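Local coordinates for syndapin (Drosophila melanogaster, PDB 3I2W), which probably takes part in endocytosis, binding membrane phospholipids through its dimeric F-BAR domain and regulating the internalization of plasma-membrane proteins, at residues Ile98-Trp101 with Gln102-Tyr106; Leu226-Phe229 with Lys230-Phe234. One frame throughout, in Å; residues are numbered along the deposited sequence.

In the fold
Contacts 1 and 2 are both one-turn contacts within a helix, the first near the C-terminal end of helix 63-105 and the second on helix 169-240. Each is partly buried, and the two meet along their inner faces: Trp101 CD1 lies 3.4 Å from Phe228 CE1 in a ring stack, and Ile98 CD1 lies 3.5 Å from Ile232 CG2. Both also pack against helix 11-58. They differ in chemistry. Contact 1 combines an indole with amide groups and a water, its outer edge is charged, and no second subunit touches it. Contact 2 is mainly aromatic and aliphatic inside, and its other flank reaches the second subunit of the F-BAR dimer.

Contact 1 (Ile98-Trp101 with Gln102-Tyr106); sequences IKTW and QKENY
Asn105 folds back over Trp101, its ND2 lying 3.2 Å from Trp101 CD2 and above the middle of the indole face. The same amide nitrogen donates to Trp101 O at 2.6 Å, approaching from above the carbonyl plane. Glu104 N reaches that oxygen from the opposite face at 2.9 Å, and Asn105 N adds a weak third bond, so one carbonyl gathers several donors. Trp101 carries CG anti to its N (chi1 -165°), which swings the indole toward the carbonyl side and beneath the Asn105 amide; ring and amide planes are 42° apart. At the far end of the indole, Tyr106 CE2 meets Trp101 CZ3 at 3.7 Å in an oblique apolar contact.

These residues lie where helix 63-105 of the F-BAR domain nears its C-terminal end, in a bundle of long helices. Phe228 of helix 169-240 stacks on the indole face away from Asn105, leaving the ring between an amide and an aromatic ring. Toward helix 11-58, Ile98 packs on Leu27, while the Gln102 amide is held by Asn25 and Gln28. Gln102 N closes the regular turn onto Ile98 O with a nearly straight bond (168°), and a water donates to both Lys99 O and Gln102 OE1, tying the buried amide to the backbone.

The outer side is much looser. Thr100 and Glu104 run side by side and point the same way, but they come no nearer than 3.9 Å, Thr100 CG2 to Glu104 OE1, a van der Waals contact. Lys99 and Lys103 meet there through the backbone bond from Lys103 N to Lys99 O at 3.2 Å, while both side chains extend into the exposed surroundings.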
ATOM      1  N   ILE B  98      -7.883 -20.212  -4.364  1.00 21.30           N
ATOM      2  CA  ILE B  98      -8.958 -20.183  -3.429  1.00 20.28           C
ATOM      3  C   ILE B  98     -10.266 -20.210  -4.142  1.00 21.00           C
ATOM      4  O   ILE B  98     -11.154 -20.972  -3.788  1.00 22.46           O
ATOM      5  CB  ILE B  98      -8.888 -18.960  -2.527  1.00 19.29           C
ATOM      6  CG1 ILE B  98      -7.544 -18.975  -1.810  1.00 17.98           C
ATOM      7  CG2 ILE B  98     -10.026 -19.009  -1.475  1.00 17.97           C
ATOM      8  CD1 ILE B  98      -7.279 -17.710  -1.010  1.00 19.76           C
ATOM      9  N   LYS B  99     -10.419 -19.395  -5.160  1.00 21.85           N
ATOM     10  CA  LYS B  99     -11.640 -19.426  -5.907  1.00 22.35           C
ATOM     11  C   LYS B  99     -12.015 -20.901  -6.318  1.00 22.57           C
ATOM     12  O   LYS B  99     -13.180 -21.298  -6.326  1.00 21.35           O
ATOM     13  CB  LYS B  99     -11.542 -18.469  -7.087  1.00 21.26           C
ATOM     14  CG  LYS B  99     -12.778 -18.582  -7.969  1.00 24.25           C
ATOM     15  CD  LYS B  99     -13.212 -17.322  -8.566  1.00 25.51           C
ATOM     16  CE  LYS B  99     -13.525 -17.555 -10.033  1.00 32.21           C
ATOM     17  NZ  LYS B  99     -14.299 -16.395 -10.671  1.00 39.36           N
ATOM     18  N   THR B 100     -10.980 -21.688  -6.619  1.00 22.93           N
ATOM     19  CA  THR B 100     -11.119 -23.007  -7.164  1.00 22.52           C
ATOM     20  C   THR B 100     -11.532 -23.975  -6.091  1.00 23.85           C
ATOM     21  O   THR B 100     -12.506 -24.753  -6.280  1.00 26.38           O
ATOM     22  CB  THR B 100      -9.845 -23.481  -7.886  1.00 21.89           C
ATOM     23  OG1 THR B 100      -9.954 -23.191  -9.285  1.00 20.29           O
ATOM     24  CG2 THR B 100      -9.704 -24.976  -7.798  1.00 23.28           C
ATOM     25  N   TRP B 101     -10.805 -23.974  -4.993  1.00 22.84           N
ATOM     26  CA  TRP B 101     -11.083 -24.864  -3.908  1.00 22.98           C
ATOM     27  C   TRP B 101     -12.512 -24.650  -3.431  1.00 23.96           C
ATOM     28  O   TRP B 101     -13.256 -25.590  -3.205  1.00 24.25           O
ATOM     29  CB  TRP B 101     -10.099 -24.513  -2.836  1.00 22.53           C
ATOM     30  CG  TRP B 101      -9.941 -25.470  -1.761  1.00 22.61           C
ATOM     31  CD1 TRP B 101      -8.967 -26.409  -1.658  1.00 23.21           C
ATOM     32  CD2 TRP B 101     -10.670 -25.514  -0.534  1.00 24.23           C
ATOM     33  NE1 TRP B 101      -9.062 -27.078  -0.462  1.00 22.52           N
ATOM     34  CE2 TRP B 101     -10.100 -26.554   0.253  1.00 23.62           C
ATOM     35  CE3 TRP B 101     -11.754 -24.789  -0.016  1.00 24.91           C
ATOM     36  CZ2 TRP B 101     -10.599 -26.915   1.508  1.00 22.69           C
ATOM     37  CZ3 TRP B 101     -12.246 -25.142   1.265  1.00 25.26           C
ATOM     38  CH2 TRP B 101     -11.671 -26.209   1.995  1.00 24.32           C
ATOM     39  N   GLN B 102     -12.900 -23.389  -3.309  1.00 24.88           N
ATOM     40  CA  GLN B 102     -14.194 -23.052  -2.810  1.00 25.99           C
ATOM     41  C   GLN B 102     -15.294 -23.578  -3.749  1.00 26.16           C
ATOM     42  O   GLN B 102     -16.300 -24.026  -3.281  1.00 26.65           O
ATOM     43  CB  GLN B 102     -14.288 -21.526  -2.610  1.00 26.64           C
ATOM     44  CG  GLN B 102     -15.699 -21.014  -2.261  1.00 29.23           C
ATOM     45  CD  GLN B 102     -15.803 -19.507  -2.175  1.00 32.34           C
ATOM     46  OE1 GLN B 102     -15.469 -18.808  -3.105  1.00 37.56           O
ATOM     47  NE2 GLN B 102     -16.280 -19.003  -1.050  1.00 34.75           N
ATOM     48  N   LYS B 103     -15.118 -23.467  -5.058  1.00 26.55           N
ATOM     49  CA  LYS B 103     -16.007 -24.048  -6.012  1.00 28.28           C
ATOM     50  C   LYS B 103     -16.081 -25.558  -5.811  1.00 29.04           C
ATOM     51  O   LYS B 103     -17.128 -26.142  -5.969  1.00 29.17           O
ATOM     52  CB  LYS B 103     -15.457 -23.782  -7.400  1.00 29.12           C
ATOM     53  CG  LYS B 103     -16.304 -24.351  -8.548  1.00 32.91           C
ATOM     54  CD  LYS B 103     -15.627 -24.257  -9.965  1.00 38.95           C
ATOM     55  CE  LYS B 103     -16.506 -25.033 -11.044  1.00 47.03           C
ATOM     56  NZ  LYS B 103     -16.465 -24.432 -12.471  1.00 52.36           N
ATOM     57  N   GLU B 104     -14.970 -26.190  -5.440  1.00 29.53           N
ATOM     58  CA  GLU B 104     -14.899 -27.640  -5.497  1.00 30.24           C
ATOM     59  C   GLU B 104     -15.447 -28.301  -4.289  1.00 30.10           C
ATOM     60  O   GLU B 104     -15.859 -29.444  -4.370  1.00 30.20           O
ATOM     61  CB  GLU B 104     -13.494 -28.152  -5.769  1.00 30.29           C
ATOM     62  CG  GLU B 104     -13.336 -28.355  -7.267  1.00 34.22           C
ATOM     63  CD  GLU B 104     -11.884 -28.389  -7.740  1.00 40.07           C
ATOM     64  OE1 GLU B 104     -10.918 -28.539  -6.928  1.00 39.11           O
ATOM     65  OE2 GLU B 104     -11.719 -28.270  -8.974  1.00 45.33           O
ATOM     66  N   ASN B 105     -15.504 -27.574  -3.187  1.00 29.36           N
ATOM     67  CA  ASN B 105     -15.886 -28.167  -1.935  1.00 27.71           C
ATOM     68  C   ASN B 105     -17.184 -27.710  -1.379  1.00 26.88           C
ATOM     69  O   ASN B 105     -17.540 -28.169  -0.300  1.00 27.12           O
ATOM     70  CB  ASN B 105     -14.841 -27.862  -0.902  1.00 27.91           C
ATOM     71  CG  ASN B 105     -13.550 -28.470  -1.237  1.00 27.06           C
ATOM     72  OD1 ASN B 105     -13.350 -29.647  -1.028  1.00 23.66           O
ATOM     73  ND2 ASN B 105     -12.640 -27.668  -1.756  1.00 29.74           N
ATOM     74  N   TYR B 106     -17.861 -26.791  -2.056  1.00 25.76           N
ATOM     75  CA  TYR B 106     -19.139 -26.293  -1.583  1.00 25.77           C
ATOM     76  C   TYR B 106     -20.052 -26.229  -2.784  1.00 27.07           C
ATOM     77  O   TYR B 106     -19.687 -25.700  -3.809  1.00 28.55           O
ATOM     78  CB  TYR B 106     -18.990 -24.926  -0.895  1.00 25.15           C
ATOM     79  CG  TYR B 106     -18.016 -24.903   0.297  1.00 22.71           C
ATOM     80  CD1 TYR B 106     -18.376 -25.414   1.530  1.00 22.94           C
ATOM     81  CD2 TYR B 106     -16.724 -24.415   0.169  1.00 22.70           C
ATOM     82  CE1 TYR B 106     -17.476 -25.418   2.631  1.00 24.75           C
ATOM     83  CE2 TYR B 106     -15.824 -24.400   1.260  1.00 22.14           C
ATOM     84  CZ  TYR B 106     -16.225 -24.893   2.465  1.00 24.27           C
ATOM     85  OH  TYR B 106     -15.371 -24.898   3.498  1.00 27.38           O
TER
HETATM   86  O   HOH W   1     -15.620 -20.363  -5.284  1.00 13.25           O

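Contact 2 (Leu226-Phe229 with Lys230-Phe234); sequences LQFF and KEILF
Ile232 lays its CG1 over one face of the Phe228 ring, 4.0 Å from the centroid and 19° off the normal, a CH-pi contact displaced toward CZ. Phe228 CG is anti to the backbone N (chi1 -180°), which turns the ring to the carbonyl side, outward from the helix with a slight lean toward Ile232. Beneath the pair, Ile232 N bonds to Phe228 O at 3.1 Å, nearly straight at 166°. The neighbouring bond from Leu233 N to Phe229 O measures 3.0 Å, and together they fix the turn.

Outside this shell, Trp101 stacks on the other face of Phe228, and Ile232 packs on Val94 and Ile98 of helix 63-105. Phe229 turns to helix 11-58, meeting Cys24 and Leu27, and forms a cation-pi contact with Arg225. An alanine in place of Phe228 would probably leave a gap between the indole and Ile232, freeing both to shift.

On another flank, Lys230 sends NZ to Ala262 O of the second subunit, where Leu233 also packs on Ile259. Apolar packing thus serves both sides of this turn, toward helices 11-58 and 63-105 and toward the second subunit, while Lys230 makes its polar bond across the dimer interface.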
ATOM      1  N   LEU B 226      -8.280 -26.193   7.093  1.00 26.80           N
ATOM      2  CA  LEU B 226      -7.267 -25.481   7.847  1.00 26.99           C
ATOM      3  C   LEU B 226      -5.886 -25.702   7.220  1.00 27.06           C
ATOM      4  O   LEU B 226      -5.020 -24.869   7.347  1.00 27.38           O
ATOM      5  CB  LEU B 226      -7.253 -25.868   9.312  1.00 25.87           C
ATOM      6  CG  LEU B 226      -8.507 -25.597  10.111  1.00 26.75           C
ATOM      7  CD1 LEU B 226      -8.262 -26.218  11.406  1.00 32.23           C
ATOM      8  CD2 LEU B 226      -8.737 -24.159  10.402  1.00 28.46           C
ATOM      9  N   GLN B 227      -5.681 -26.831   6.565  1.00 26.35           N
ATOM     10  CA  GLN B 227      -4.401 -27.096   6.007  1.00 26.37           C
ATOM     11  C   GLN B 227      -4.259 -26.206   4.777  1.00 26.74           C
ATOM     12  O   GLN B 227      -3.290 -25.460   4.621  1.00 28.40           O
ATOM     13  CB  GLN B 227      -4.236 -28.595   5.703  1.00 26.24           C
ATOM     14  CG  GLN B 227      -4.197 -29.431   6.968  1.00 27.13           C
ATOM     15  CD  GLN B 227      -3.853 -30.943   6.807  1.00 30.71           C
ATOM     16  OE1 GLN B 227      -3.167 -31.487   7.684  1.00 32.83           O
ATOM     17  NE2 GLN B 227      -4.359 -31.624   5.743  1.00 27.82           N
ATOM     18  N   PHE B 228      -5.253 -26.246   3.921  1.00 26.48           N
ATOM     19  CA  PHE B 228      -5.293 -25.408   2.767  1.00 26.04           C
ATOM     20  C   PHE B 228      -5.034 -23.960   3.141  1.00 26.80           C
ATOM     21  O   PHE B 228      -4.150 -23.340   2.562  1.00 27.40           O
ATOM     22  CB  PHE B 228      -6.647 -25.555   2.146  1.00 25.02           C
ATOM     23  CG  PHE B 228      -6.835 -24.748   0.946  1.00 23.86           C
ATOM     24  CD1 PHE B 228      -6.147 -25.032  -0.195  1.00 24.57           C
ATOM     25  CD2 PHE B 228      -7.718 -23.696   0.943  1.00 23.38           C
ATOM     26  CE1 PHE B 228      -6.342 -24.271  -1.329  1.00 22.88           C
ATOM     27  CE2 PHE B 228      -7.921 -22.947  -0.169  1.00 20.74           C
ATOM     28  CZ  PHE B 228      -7.228 -23.228  -1.303  1.00 24.59           C
ATOM     29  N   PHE B 229      -5.769 -23.427   4.109  1.00 27.00           N
ATOM     30  CA  PHE B 229      -5.571 -22.025   4.452  1.00 27.58           C
ATOM     31  C   PHE B 229      -4.147 -21.752   4.887  1.00 28.46           C
ATOM     32  O   PHE B 229      -3.606 -20.705   4.573  1.00 29.18           O
ATOM     33  CB  PHE B 229      -6.575 -21.537   5.511  1.00 26.64           C
ATOM     34  CG  PHE B 229      -7.911 -21.096   4.940  1.00 24.01           C
ATOM     35  CD1 PHE B 229      -8.486 -19.932   5.356  1.00 23.99           C
ATOM     36  CD2 PHE B 229      -8.591 -21.862   4.001  1.00 21.88           C
ATOM     37  CE1 PHE B 229      -9.706 -19.537   4.832  1.00 23.64           C
ATOM     38  CE2 PHE B 229      -9.804 -21.480   3.485  1.00 18.89           C
ATOM     39  CZ  PHE B 229     -10.374 -20.355   3.903  1.00 20.67           C
ATOM     40  N   LYS B 230      -3.523 -22.698   5.580  1.00 29.73           N
ATOM     41  CA  LYS B 230      -2.141 -22.520   5.975  1.00 29.92           C
ATOM     42  C   LYS B 230      -1.217 -22.353   4.734  1.00 31.47           C
ATOM     43  O   LYS B 230      -0.280 -21.534   4.734  1.00 32.96           O
ATOM     44  CB  LYS B 230      -1.696 -23.665   6.858  1.00 28.59           C
ATOM     45  CG  LYS B 230      -0.515 -23.278   7.677  1.00 27.24           C
ATOM     46  CD  LYS B 230       0.337 -24.489   8.006  1.00 28.59           C
ATOM     47  CE  LYS B 230       1.537 -24.074   8.853  1.00 31.85           C
ATOM     48  NZ  LYS B 230       1.537 -24.637  10.201  1.00 26.99           N
ATOM     49  N   GLU B 231      -1.522 -23.087   3.666  1.00 31.35           N
ATOM     50  CA  GLU B 231      -0.678 -23.092   2.532  1.00 31.84           C
ATOM     51  C   GLU B 231      -0.761 -21.813   1.769  1.00 30.99           C
ATOM     52  O   GLU B 231       0.244 -21.318   1.284  1.00 31.69           O
ATOM     53  CB  GLU B 231      -1.091 -24.217   1.573  1.00 32.59           C
ATOM     54  CG  GLU B 231      -0.732 -25.681   2.104  1.00 39.71           C
ATOM     55  CD  GLU B 231       0.640 -25.672   2.965  1.00 48.77           C
ATOM     56  OE1 GLU B 231       1.714 -25.271   2.301  1.00 42.52           O
ATOM     57  OE2 GLU B 231       0.604 -26.040   4.266  1.00 48.24           O
ATOM     58  N   ILE B 232      -1.983 -21.342   1.578  1.00 29.87           N
ATOM     59  CA  ILE B 232      -2.290 -20.133   0.846  1.00 27.64           C
ATOM     60  C   ILE B 232      -1.639 -18.978   1.604  1.00 27.36           C
ATOM     61  O   ILE B 232      -0.926 -18.185   1.027  1.00 26.96           O
ATOM     62  CB  ILE B 232      -3.797 -19.946   0.810  1.00 27.51           C
ATOM     63  CG1 ILE B 232      -4.451 -20.920  -0.146  1.00 26.72           C
ATOM     64  CG2 ILE B 232      -4.188 -18.549   0.507  1.00 26.30           C
ATOM     65  CD1 ILE B 232      -4.030 -20.766  -1.527  1.00 31.63           C
ATOM     66  N   LEU B 233      -1.834 -18.910   2.908  1.00 26.31           N
ATOM     67  CA  LEU B 233      -1.048 -17.975   3.660  1.00 25.92           C
ATOM     68  C   LEU B 233       0.456 -17.969   3.303  1.00 26.01           C
ATOM     69  O   LEU B 233       0.992 -16.899   3.069  1.00 27.57           O
ATOM     70  CB  LEU B 233      -1.295 -18.092   5.157  1.00 25.70           C
ATOM     71  CG  LEU B 233      -2.673 -17.627   5.617  1.00 24.24           C
ATOM     72  CD1 LEU B 233      -2.749 -17.570   7.098  1.00 25.73           C
ATOM     73  CD2 LEU B 233      -2.991 -16.286   5.071  1.00 26.33           C
ATOM     74  N   PHE B 234       1.139 -19.101   3.235  1.00 25.62           N
ATOM     75  CA  PHE B 234       2.519 -19.112   2.740  1.00 25.76           C
ATOM     76  C   PHE B 234       2.607 -18.617   1.316  1.00 26.79           C
ATOM     77  O   PHE B 234       3.552 -17.907   0.941  1.00 29.01           O
ATOM     78  CB  PHE B 234       3.109 -20.511   2.729  1.00 25.75           C
ATOM     79  CG  PHE B 234       3.543 -21.039   4.097  1.00 25.48           C
ATOM     80  CD1 PHE B 234       4.476 -20.377   4.869  1.00 24.28           C
ATOM     81  CD2 PHE B 234       3.063 -22.237   4.564  1.00 24.67           C
ATOM     82  CE1 PHE B 234       4.889 -20.876   6.101  1.00 22.11           C
ATOM     83  CE2 PHE B 234       3.490 -22.743   5.801  1.00 25.70           C
ATOM     84  CZ  PHE B 234       4.396 -22.054   6.561  1.00 24.40           C
TER